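Local coordinates for S-adenosyl-L-methionine methyl transferase (PDB 3IHT), which binds S-adenosylmethionine in a Rossmann-like domain and probably transfers its methyl group to a substrate that is not known, at residues P43-G48 and E134-Q139; Y68-A73 and P97-R102. All coordinates share one frame; numbering follows the deposited sequence.

Contact 1 of 2, residues P43-G48 and E134-Q139; sequences PVYELG and EPHLAQ. With SAM (S-adenosylmethionine), chain C.
Tyr45 and His136 meet through one ring edge. CE2 of Tyr45 lies 3.6 Å from ND1 of His136, and ND1 sits close to the plane of the phenol ring. The pair is oblique, with the ring planes at 70° and the centroids 5.8 Å apart. The two side chains cross at about a right angle. Both start in the same way: CG is anti to the carbonyl carbon in Tyr45 (chi1 -68°) and in His136 (chi1 -71°), which turns each ring toward the other segment, so that CE2 comes up to ND1.

A water joins the polar ends. It is hydrogen-bonded to Tyr45 OH (2.6 Å) and His136 ND1 (2.8 Å), at the edge of the phenol ring and in its plane. It therefore gives two polar atoms of buried residues a shared partner and links the phenol hydroxyl to the imidazole.

Strand 44-47 is the first strand of the Rossmann-like methyltransferase sheet, and it runs between strands 67-71 and 107-112. Tyr45 points from it to the face covered by helix 92-103. His136 comes from the short 3-10 turn that follows helix 119-133 and precedes strand 137-138. Both rings touch that covering helix: Tyr45 packs on Thr99 and Phe103, His136 on Leu96 and Leu100.

Beyond the strand the chain reaches the cofactor. CA of Gly48 is 3.3 Å from O4' of S-adenosylmethionine. A side chain on Gly48 would run into that ribose oxygen. At this backbone conformation a CB would also press on the carbonyl O of Leu47.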
ATOM      1  N   PRO A  43     -14.446 -15.606 -17.514  1.00 17.04           N
ATOM      2  CA  PRO A  43     -13.449 -14.594 -17.159  1.00 18.01           C
ATOM      3  C   PRO A  43     -13.350 -14.234 -15.686  1.00 17.36           C
ATOM      4  O   PRO A  43     -14.221 -14.533 -14.875  1.00 16.48           O
ATOM      5  CB  PRO A  43     -13.898 -13.357 -17.955  1.00 18.91           C
ATOM      6  CG  PRO A  43     -15.314 -13.517 -18.123  1.00 19.72           C
ATOM      7  CD  PRO A  43     -15.542 -15.027 -18.297  1.00 17.80           C
ATOM      8  N   VAL A  44     -12.237 -13.596 -15.379  1.00 16.74           N
ATOM      9  CA  VAL A  44     -11.988 -12.955 -14.107  1.00 16.50           C
ATOM     10  C   VAL A  44     -12.355 -11.488 -14.268  1.00 16.10           C
ATOM     11  O   VAL A  44     -11.976 -10.853 -15.258  1.00 16.48           O
ATOM     12  CB  VAL A  44     -10.521 -13.091 -13.721  1.00 16.66           C
ATOM     13  CG1 VAL A  44     -10.221 -12.326 -12.431  1.00 15.99           C
ATOM     14  CG2 VAL A  44     -10.095 -14.612 -13.689  1.00 17.10           C
ATOM     15  N   TYR A  45     -13.143 -10.972 -13.337  1.00 14.74           N
ATOM     16  CA  TYR A  45     -13.502  -9.557 -13.321  1.00 15.35           C
ATOM     17  C   TYR A  45     -12.743  -8.875 -12.204  1.00 16.92           C
ATOM     18  O   TYR A  45     -12.809  -9.308 -11.048  1.00 17.88           O
ATOM     19  CB  TYR A  45     -15.016  -9.324 -13.109  1.00 15.96           C
ATOM     20  CG  TYR A  45     -15.967  -9.750 -14.224  1.00 15.51           C
ATOM     21  CD1 TYR A  45     -15.496 -10.163 -15.484  1.00 16.65           C
ATOM     22  CD2 TYR A  45     -17.346  -9.752 -14.019  1.00 17.24           C
ATOM     23  CE1 TYR A  45     -16.351 -10.567 -16.487  1.00 17.43           C
ATOM     24  CE2 TYR A  45     -18.224 -10.124 -15.049  1.00 16.42           C
ATOM     25  CZ  TYR A  45     -17.714 -10.527 -16.286  1.00 15.71           C
ATOM     26  OH  TYR A  45     -18.554 -10.935 -17.307  1.00 18.37           O
ATOM     27  N   GLU A  46     -12.062  -7.783 -12.536  1.00 16.60           N
ATOM     28  CA  GLU A  46     -11.319  -6.959 -11.581  1.00 16.23           C
ATOM     29  C   GLU A  46     -12.066  -5.644 -11.437  1.00 16.38           C
ATOM     30  O   GLU A  46     -12.112  -4.848 -12.381  1.00 15.67           O
ATOM     31  CB  GLU A  46      -9.894  -6.730 -12.120  1.00 16.66           C
ATOM     32  CG  GLU A  46      -9.036  -5.708 -11.379  1.00 17.13           C
ATOM     33  CD  GLU A  46      -8.520  -6.194 -10.035  1.00 21.22           C
ATOM     34  OE1 GLU A  46      -9.006  -7.246  -9.554  1.00 23.24           O
ATOM     35  OE2 GLU A  46      -7.619  -5.543  -9.464  1.00 21.01           O
ATOM     36  N   LEU A  47     -12.682  -5.422 -10.275  1.00 15.66           N
ATOM     37  CA  LEU A  47     -13.497  -4.235 -10.063  1.00 16.39           C
ATOM     38  C   LEU A  47     -12.642  -3.190  -9.368  1.00 17.53           C
ATOM     39  O   LEU A  47     -12.323  -3.316  -8.156  1.00 18.36           O
ATOM     40  CB  LEU A  47     -14.768  -4.568  -9.235  1.00 16.46           C
ATOM     41  CG  LEU A  47     -15.605  -5.716  -9.793  1.00 18.72           C
ATOM     42  CD1 LEU A  47     -16.908  -5.915  -8.969  1.00 20.57           C
ATOM     43  CD2 LEU A  47     -15.949  -5.494 -11.264  1.00 18.79           C
ATOM     44  N   GLY A  48     -12.285  -2.142 -10.104  1.00 17.01           N
ATOM     45  CA  GLY A  48     -11.390  -1.113  -9.591  1.00 17.87           C
ATOM     46  C   GLY A  48      -9.962  -1.383  -9.997  1.00 18.27           C
ATOM     47  O   GLY A  48      -9.340  -2.338  -9.541  1.00 22.13           O
ATOM     48  N   GLU A 134     -23.626 -10.271  -7.670  1.00 16.92           N
ATOM     49  CA  GLU A 134     -24.052 -11.673  -7.476  1.00 18.05           C
ATOM     50  C   GLU A 134     -24.490 -12.413  -8.761  1.00 17.87           C
ATOM     51  O   GLU A 134     -24.015 -13.537  -8.990  1.00 18.30           O
ATOM     52  CB  GLU A 134     -25.128 -11.789  -6.383  1.00 17.82           C
ATOM     53  CG  GLU A 134     -25.468 -13.204  -6.022  1.00 20.22           C
ATOM     54  CD  GLU A 134     -26.093 -13.339  -4.623  1.00 21.78           C
ATOM     55  OE1 GLU A 134     -26.430 -12.302  -3.987  1.00 20.35           O
ATOM     56  OE2 GLU A 134     -26.246 -14.490  -4.169  1.00 25.17           O
ATOM     57  N   PRO A 135     -25.315 -11.788  -9.626  1.00 18.38           N
ATOM     58  CA  PRO A 135     -25.769 -12.497 -10.830  1.00 19.20           C
ATOM     59  C   PRO A 135     -24.685 -12.857 -11.869  1.00 18.39           C
ATOM     60  O   PRO A 135     -24.972 -13.622 -12.800  1.00 18.50           O
ATOM     61  CB  PRO A 135     -26.805 -11.536 -11.475  1.00 19.93           C
ATOM     62  CG  PRO A 135     -27.097 -10.512 -10.430  1.00 21.62           C
ATOM     63  CD  PRO A 135     -25.908 -10.436  -9.525  1.00 18.42           C
ATOM     64  N   HIS A 136     -23.469 -12.334 -11.705  1.00 17.46           N
ATOM     65  CA  HIS A 136     -22.403 -12.527 -12.669  1.00 16.64           C
ATOM     66  C   HIS A 136     -21.664 -13.854 -12.540  1.00 16.58           C
ATOM     67  O   HIS A 136     -20.999 -14.266 -13.496  1.00 16.87           O
ATOM     68  CB  HIS A 136     -21.412 -11.387 -12.611  1.00 16.19           C
ATOM     69  CG  HIS A 136     -21.948 -10.098 -13.158  1.00 16.49           C
ATOM     70  ND1 HIS A 136     -21.733  -9.691 -14.454  1.00 16.40           N
ATOM     71  CD2 HIS A 136     -22.761  -9.172 -12.599  1.00 16.22           C
ATOM     72  CE1 HIS A 136     -22.355  -8.546 -14.657  1.00 18.71           C
ATOM     73  NE2 HIS A 136     -22.986  -8.207 -13.545  1.00 17.76           N
ATOM     74  N   LEU A 137     -21.737 -14.484 -11.367  1.00 15.52           N
ATOM     75  CA  LEU A 137     -20.947 -15.659 -11.070  1.00 16.09           C
ATOM     76  C   LEU A 137     -21.533 -16.950 -11.684  1.00 16.47           C
ATOM     77  O   LEU A 137     -22.737 -17.250 -11.547  1.00 15.77           O
ATOM     78  CB  LEU A 137     -20.781 -15.841  -9.586  1.00 16.03           C
ATOM     79  CG  LEU A 137     -19.804 -14.973  -8.810  1.00 19.97           C
ATOM     80  CD1 LEU A 137     -19.754 -15.531  -7.396  1.00 25.40           C
ATOM     81  CD2 LEU A 137     -18.420 -14.977  -9.423  1.00 21.79           C
ATOM     82  N   ALA A 138     -20.672 -17.677 -12.387  1.00 15.95           N
ATOM     83  CA  ALA A 138     -20.968 -19.057 -12.779  1.00 17.13           C
ATOM     84  C   ALA A 138     -21.043 -19.955 -11.555  1.00 16.65           C
ATOM     85  O   ALA A 138     -20.525 -19.637 -10.490  1.00 15.81           O
ATOM     86  CB  ALA A 138     -19.901 -19.572 -13.764  1.00 16.54           C
ATOM     87  N   GLN A 139     -21.687 -21.098 -11.715  1.00 17.42           N
ATOM     88  CA  GLN A 139     -21.627 -22.119 -10.666  1.00 18.09           C
ATOM     89  C   GLN A 139     -20.185 -22.486 -10.402  1.00 18.15           C
ATOM     90  O   GLN A 139     -19.404 -22.729 -11.344  1.00 19.10           O
ATOM     91  CB  GLN A 139     -22.454 -23.354 -11.064  1.00 18.03           C
ATOM     92  CG  GLN A 139     -23.923 -23.102 -11.130  1.00 20.56           C
ATOM     93  CD  GLN A 139     -24.728 -24.350 -11.518  1.00 24.83           C
ATOM     94  OE1 GLN A 139     -24.522 -25.438 -10.978  1.00 26.74           O
ATOM     95  NE2 GLN A 139     -25.672 -24.173 -12.432  1.00 28.35           N
TER
HETATM   96  N   SAM C 200      -6.783  -3.105  -6.296  1.00 22.92           N
HETATM   97  CA  SAM C 200      -6.026  -1.928  -6.842  1.00 22.42           C
HETATM   98  C   SAM C 200      -4.498  -2.173  -6.802  1.00 22.09           C
HETATM   99  O   SAM C 200      -3.676  -1.295  -7.160  1.00 20.79           O
HETATM  100  OXT SAM C 200      -4.070  -3.239  -6.298  1.00 22.28           O
HETATM  101  CB  SAM C 200      -6.420  -0.607  -6.151  1.00 22.44           C
HETATM  102  CG  SAM C 200      -7.844  -0.100  -6.474  1.00 22.24           C
HETATM  103  SD  SAM C 200      -8.232   1.545  -5.725  1.00 17.48           S
HETATM  104  CE  SAM C 200      -8.184   1.052  -3.972  1.00 27.12           C
HETATM  105  C5' SAM C 200     -10.041   1.612  -6.084  1.00 26.02           C
HETATM  106  C4' SAM C 200     -10.418   1.818  -7.545  1.00 26.28           C
HETATM  107  O4' SAM C 200     -11.832   1.569  -7.687  1.00 26.05           O
HETATM  108  C3' SAM C 200     -10.164   3.234  -8.073  1.00 25.67           C
HETATM  109  O3' SAM C 200      -9.373   3.232  -9.262  1.00 26.14           O
HETATM  110  C2' SAM C 200     -11.555   3.821  -8.295  1.00 25.41           C
HETATM  111  O2' SAM C 200     -11.704   4.805  -9.336  1.00 23.79           O
HETATM  112  C1' SAM C 200     -12.360   2.560  -8.567  1.00 25.64           C
HETATM  113  N9  SAM C 200     -13.815   2.753  -8.330  1.00 26.66           N
HETATM  114  C8  SAM C 200     -14.420   3.082  -7.131  1.00 28.25           C
HETATM  115  N7  SAM C 200     -15.763   3.147  -7.323  1.00 27.36           N
HETATM  116  C5  SAM C 200     -16.027   2.876  -8.625  1.00 26.91           C
HETATM  117  C6  SAM C 200     -17.223   2.800  -9.339  1.00 25.59           C
HETATM  118  N6  SAM C 200     -18.417   3.065  -8.757  1.00 22.57           N
HETATM  119  N1  SAM C 200     -17.143   2.449 -10.675  1.00 21.32           N
HETATM  120  C2  SAM C 200     -15.950   2.203 -11.319  1.00 23.47           C
HETATM  121  N3  SAM C 200     -14.757   2.297 -10.601  1.00 24.37           N
HETATM  122  C4  SAM C 200     -14.809   2.614  -9.276  1.00 25.98           C
HETATM  123  O   HOH W   1     -21.097 -10.964 -16.837  1.00 17.07           O

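Contact 2 of 2, residues Y68-A73 and P97-R102; sequences YVFERA and PATLER. With SAM (S-adenosylmethionine), chain C.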
ATOM      1  N   TYR A  68     -11.160  -9.050 -17.340  1.00 14.88           N
ATOM      2  CA  TYR A  68     -11.783  -7.759 -17.650  1.00 14.49           C
ATOM      3  C   TYR A  68     -11.694  -6.837 -16.437  1.00 15.09           C
ATOM      4  O   TYR A  68     -11.931  -7.260 -15.273  1.00 16.30           O
ATOM      5  CB  TYR A  68     -13.237  -7.909 -18.063  1.00 14.87           C
ATOM      6  CG  TYR A  68     -13.427  -8.557 -19.385  1.00 14.73           C
ATOM      7  CD1 TYR A  68     -13.391  -9.938 -19.490  1.00 17.28           C
ATOM      8  CD2 TYR A  68     -13.576  -7.803 -20.553  1.00 15.09           C
ATOM      9  CE1 TYR A  68     -13.540 -10.555 -20.726  1.00 19.62           C
ATOM     10  CE2 TYR A  68     -13.688  -8.419 -21.792  1.00 17.77           C
ATOM     11  CZ  TYR A  68     -13.678  -9.795 -21.850  1.00 19.87           C
ATOM     12  OH  TYR A  68     -13.806 -10.464 -23.043  1.00 23.41           O
ATOM     13  N   VAL A  69     -11.331  -5.580 -16.711  1.00 14.68           N
ATOM     14  CA  VAL A  69     -11.121  -4.563 -15.705  1.00 14.72           C
ATOM     15  C   VAL A  69     -12.216  -3.521 -15.788  1.00 15.10           C
ATOM     16  O   VAL A  69     -12.463  -2.965 -16.853  1.00 15.21           O
ATOM     17  CB  VAL A  69      -9.702  -3.897 -15.877  1.00 14.53           C
ATOM     18  CG1 VAL A  69      -9.527  -2.756 -14.907  1.00 16.51           C
ATOM     19  CG2 VAL A  69      -8.604  -4.903 -15.681  1.00 15.51           C
ATOM     20  N   PHE A  70     -12.874  -3.266 -14.647  1.00 14.80           N
ATOM     21  CA  PHE A  70     -13.961  -2.287 -14.525  1.00 15.77           C
ATOM     22  C   PHE A  70     -13.393  -1.070 -13.802  1.00 15.83           C
ATOM     23  O   PHE A  70     -12.843  -1.189 -12.699  1.00 16.98           O
ATOM     24  CB  PHE A  70     -15.123  -2.852 -13.710  1.00 15.52           C
ATOM     25  CG  PHE A  70     -15.849  -4.000 -14.366  1.00 17.38           C
ATOM     26  CD1 PHE A  70     -15.237  -5.242 -14.521  1.00 19.03           C
ATOM     27  CD2 PHE A  70     -17.157  -3.847 -14.777  1.00 18.92           C
ATOM     28  CE1 PHE A  70     -15.907  -6.307 -15.079  1.00 19.54           C
ATOM     29  CE2 PHE A  70     -17.844  -4.925 -15.344  1.00 18.23           C
ATOM     30  CZ  PHE A  70     -17.233  -6.135 -15.486  1.00 18.91           C
ATOM     31  N   GLU A  71     -13.425   0.082 -14.441  1.00 16.50           N
ATOM     32  CA  GLU A  71     -12.819   1.279 -13.852  1.00 16.76           C
ATOM     33  C   GLU A  71     -13.490   2.522 -14.449  1.00 18.48           C
ATOM     34  O   GLU A  71     -13.896   2.534 -15.616  1.00 18.64           O
ATOM     35  CB  GLU A  71     -11.286   1.285 -14.122  1.00 17.51           C
ATOM     36  CG  GLU A  71     -10.548   2.501 -13.712  1.00 18.20           C
ATOM     37  CD  GLU A  71     -10.726   2.834 -12.217  1.00 20.08           C
ATOM     38  OE1 GLU A  71     -10.285   2.039 -11.370  1.00 21.26           O
ATOM     39  OE2 GLU A  71     -11.298   3.885 -11.906  1.00 19.83           O
ATOM     40  N   ARG A  72     -13.632   3.558 -13.638  1.00 18.86           N
ATOM     41  CA  ARG A  72     -14.250   4.795 -14.073  0.50 20.10           C
ATOM     42  C   ARG A  72     -13.213   5.733 -14.681  1.00 20.92           C
ATOM     43  O   ARG A  72     -13.534   6.469 -15.605  1.00 22.57           O
ATOM     44  CB  ARG A  72     -15.021   5.482 -12.921  0.50 20.44           C
ATOM     45  CG  ARG A  72     -14.173   6.020 -11.790  0.50 22.09           C
ATOM     46  CD  ARG A  72     -15.071   6.381 -10.594  0.50 24.26           C
ATOM     47  NE  ARG A  72     -14.365   6.359  -9.324  0.50 22.78           N
ATOM     48  CZ  ARG A  72     -14.967   6.445  -8.141  0.50 25.31           C
ATOM     49  NH1 ARG A  72     -16.288   6.525  -8.069  0.50 23.99           N
ATOM     50  NH2 ARG A  72     -14.248   6.427  -7.030  0.50 24.80           N
ATOM     51  N   ALA A  73     -11.971   5.682 -14.191  1.00 20.84           N
ATOM     52  CA  ALA A  73     -10.907   6.534 -14.715  1.00 21.88           C
ATOM     53  C   ALA A  73      -9.546   5.822 -14.668  1.00 21.11           C
ATOM     54  O   ALA A  73      -9.056   5.522 -13.584  1.00 21.89           O
ATOM     55  CB  ALA A  73     -10.855   7.804 -13.890  1.00 23.66           C
ATOM     56  N   PRO A  97     -24.620  -4.087 -14.800  1.00 18.30           N
ATOM     57  CA  PRO A  97     -25.817  -4.569 -15.490  1.00 18.60           C
ATOM     58  C   PRO A  97     -25.641  -4.661 -17.010  1.00 17.73           C
ATOM     59  O   PRO A  97     -26.110  -5.595 -17.636  1.00 17.48           O
ATOM     60  CB  PRO A  97     -26.875  -3.519 -15.142  1.00 19.91           C
ATOM     61  CG  PRO A  97     -26.443  -2.946 -13.881  1.00 19.80           C
ATOM     62  CD  PRO A  97     -24.925  -3.005 -13.854  1.00 18.54           C
ATOM     63  N   ALA A  98     -24.935  -3.713 -17.600  1.00 18.82           N
ATOM     64  CA  ALA A  98     -24.653  -3.757 -19.051  1.00 18.53           C
ATOM     65  C   ALA A  98     -23.835  -5.015 -19.440  1.00 18.92           C
ATOM     66  O   ALA A  98     -24.098  -5.686 -20.481  1.00 18.89           O
ATOM     67  CB  ALA A  98     -23.929  -2.491 -19.501  1.00 18.36           C
ATOM     68  N   THR A  99     -22.848  -5.328 -18.615  1.00 17.91           N
ATOM     69  CA  THR A  99     -21.991  -6.473 -18.848  1.00 18.02           C
ATOM     70  C   THR A  99     -22.775  -7.777 -18.673  1.00 18.57           C
ATOM     71  O   THR A  99     -22.524  -8.750 -19.378  1.00 19.62           O
ATOM     72  CB  THR A  99     -20.743  -6.425 -17.936  1.00 17.66           C
ATOM     73  OG1 THR A  99     -20.042  -5.194 -18.205  1.00 18.39           O
ATOM     74  CG2 THR A  99     -19.835  -7.631 -18.204  1.00 16.94           C
ATOM     75  N   LEU A 100     -23.716  -7.812 -17.730  1.00 19.28           N
ATOM     76  CA  LEU A 100     -24.544  -9.007 -17.558  1.00 19.73           C
ATOM     77  C   LEU A 100     -25.339  -9.332 -18.830  1.00 20.86           C
ATOM     78  O   LEU A 100     -25.487 -10.503 -19.190  1.00 20.41           O
ATOM     79  CB  LEU A 100     -25.500  -8.860 -16.375  1.00 20.00           C
ATOM     80  CG  LEU A 100     -26.188 -10.152 -15.907  1.00 20.30           C
ATOM     81  CD1 LEU A 100     -25.183 -11.185 -15.272  1.00 19.40           C
ATOM     82  CD2 LEU A 100     -27.291  -9.779 -14.905  1.00 21.12           C
ATOM     83  N   GLU A 101     -25.856  -8.301 -19.493  1.00 21.51           N
ATOM     84  CA  GLU A 101     -26.554  -8.506 -20.778  1.00 22.75           C
ATOM     85  C   GLU A 101     -25.606  -9.058 -21.845  1.00 23.30           C
ATOM     86  O   GLU A 101     -25.994  -9.884 -22.678  1.00 23.94           O
ATOM     87  CB  GLU A 101     -27.175  -7.203 -21.266  1.00 23.26           C
ATOM     88  CG  GLU A 101     -28.167  -6.588 -20.273  1.00 24.22           C
ATOM     89  N   ARG A 102     -24.361  -8.624 -21.806  1.00 24.03           N
ATOM     90  CA  ARG A 102     -23.356  -8.998 -22.785  1.00 24.68           C
ATOM     91  C   ARG A 102     -22.843 -10.441 -22.555  1.00 24.54           C
ATOM     92  O   ARG A 102     -22.819 -11.248 -23.495  1.00 24.61           O
ATOM     93  CB  ARG A 102     -22.222  -7.966 -22.690  1.00 25.96           C
ATOM     94  CG  ARG A 102     -21.104  -8.063 -23.690  1.00 28.91           C
ATOM     95  CD  ARG A 102     -20.011  -7.028 -23.336  1.00 32.36           C
ATOM     96  NE  ARG A 102     -18.816  -7.209 -24.152  1.00 33.38           N
ATOM     97  CZ  ARG A 102     -17.620  -6.667 -23.904  1.00 32.90           C
ATOM     98  NH1 ARG A 102     -17.413  -5.864 -22.853  1.00 29.17           N
ATOM     99  NH2 ARG A 102     -16.615  -6.939 -24.735  1.00 34.23           N
TER
HETATM  100  N   SAM C 200      -6.783  -3.105  -6.296  1.00 22.92           N
HETATM  101  CA  SAM C 200      -6.026  -1.928  -6.842  1.00 22.42           C
HETATM  102  C   SAM C 200      -4.498  -2.173  -6.802  1.00 22.09           C
HETATM  103  O   SAM C 200      -3.676  -1.295  -7.160  1.00 20.79           O
HETATM  104  OXT SAM C 200      -4.070  -3.239  -6.298  1.00 22.28           O
HETATM  105  CB  SAM C 200      -6.420  -0.607  -6.151  1.00 22.44           C
HETATM  106  CG  SAM C 200      -7.844  -0.100  -6.474  1.00 22.24           C
HETATM  107  SD  SAM C 200      -8.232   1.545  -5.725  1.00 17.48           S
HETATM  108  CE  SAM C 200      -8.184   1.052  -3.972  1.00 27.12           C
HETATM  109  C5' SAM C 200     -10.041   1.612  -6.084  1.00 26.02           C
HETATM  110  C4' SAM C 200     -10.418   1.818  -7.545  1.00 26.28           C
HETATM  111  O4' SAM C 200     -11.832   1.569  -7.687  1.00 26.05           O
HETATM  112  C3' SAM C 200     -10.164   3.234  -8.073  1.00 25.67           C
HETATM  113  O3' SAM C 200      -9.373   3.232  -9.262  1.00 26.14           O
HETATM  114  C2' SAM C 200     -11.555   3.821  -8.295  1.00 25.41           C
HETATM  115  O2' SAM C 200     -11.704   4.805  -9.336  1.00 23.79           O
HETATM  116  C1' SAM C 200     -12.360   2.560  -8.567  1.00 25.64           C
HETATM  117  N9  SAM C 200     -13.815   2.753  -8.330  1.00 26.66           N
HETATM  118  C8  SAM C 200     -14.420   3.082  -7.131  1.00 28.25           C
HETATM  119  N7  SAM C 200     -15.763   3.147  -7.323  1.00 27.36           N
HETATM  120  C5  SAM C 200     -16.027   2.876  -8.625  1.00 26.91           C
HETATM  121  C6  SAM C 200     -17.223   2.800  -9.339  1.00 25.59           C
HETATM  122  N6  SAM C 200     -18.417   3.065  -8.757  1.00 22.57           N
HETATM  123  N1  SAM C 200     -17.143   2.449 -10.675  1.00 21.32           N
HETATM  124  C2  SAM C 200     -15.950   2.203 -11.319  1.00 23.47           C
HETATM  125  N3  SAM C 200     -14.757   2.297 -10.601  1.00 24.37           N
HETATM  126  C4  SAM C 200     -14.809   2.614  -9.276  1.00 25.98           C
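Phe70 carries CG anti to its carbonyl carbon (chi1 -67°), which sends the ring toward the helix. Thr99 has OG1 placed likewise and CG2 anti to the backbone N, which sets both branches against CE2 and CZ of that ring. The two side chains come from opposite directions, Phe70 from strand 67-71 and Thr99 from helix 92-103. CE2 of Phe70 is 3.6 Å from OG1 of Thr99, while CZ of Phe70 is 4.0 Å from CG2 of Thr99. OG1 is also hydrogen-bonded to Thr95 O in its own helix. On the more exposed side, Arg102 NH2 comes within 4.4 Å of Tyr68 CE2, a loose approach. Tyr68 OH bonds to Glu66.

This is a strand and the helix covering it in the Rossmann-like fold. The acidic residue at the end of the second strand, Glu71, grips the ribose, as is usual in this methyltransferase class. SAM O3' donates to Glu71 OE1 at 2.6 Å, and SAM O2' donates to Glu71 OE2 at 2.8 Å. OE2 also takes Ala73 N at 3.0 Å through its anti lone pair, in a nearly straight bond (176°). Replacing Glu71 by an alanine would probably leave both ribose hydroxyls without their acceptor and Ala73 N without its carboxylate partner.

Arg72 has two conformers, so its part is less certain. In the one modelled here, NE donates to SAM O2' at 3.1 Å, and one guanidinium face lies against the N7 side of the adenine, offset toward the rim of the group. O2' then donates a hydrogen bond to the carboxylate and accepts one from the guanidinium, which would probably fix the direction of its hydroxyl.

In the fold
Contacts 1 and 2 lie side by side, their centres about 10 Å apart. They share the sheet, in which strands 44-47 and 67-71 are parallel neighbours. Glu46 N lies 2.8 Å from Tyr68 O, and Gly48 N lies 2.8 Å from Phe70 O, both probable hydrogen bonds. On the helix-covered face, Leu47 CD2 packs against Phe70 CD1 at 3.3 Å. His136 CE1 packs 3.4 Å from Leu100 N, bringing the 3-10 turn of contact 1 against the helix of contact 2. Both contacts reach the cofactor at the ends of their strands. Gly48 lies at the ring oxygen of the ribose and Glu71 at its two hydroxyls, so the two strand ends hold the same sugar.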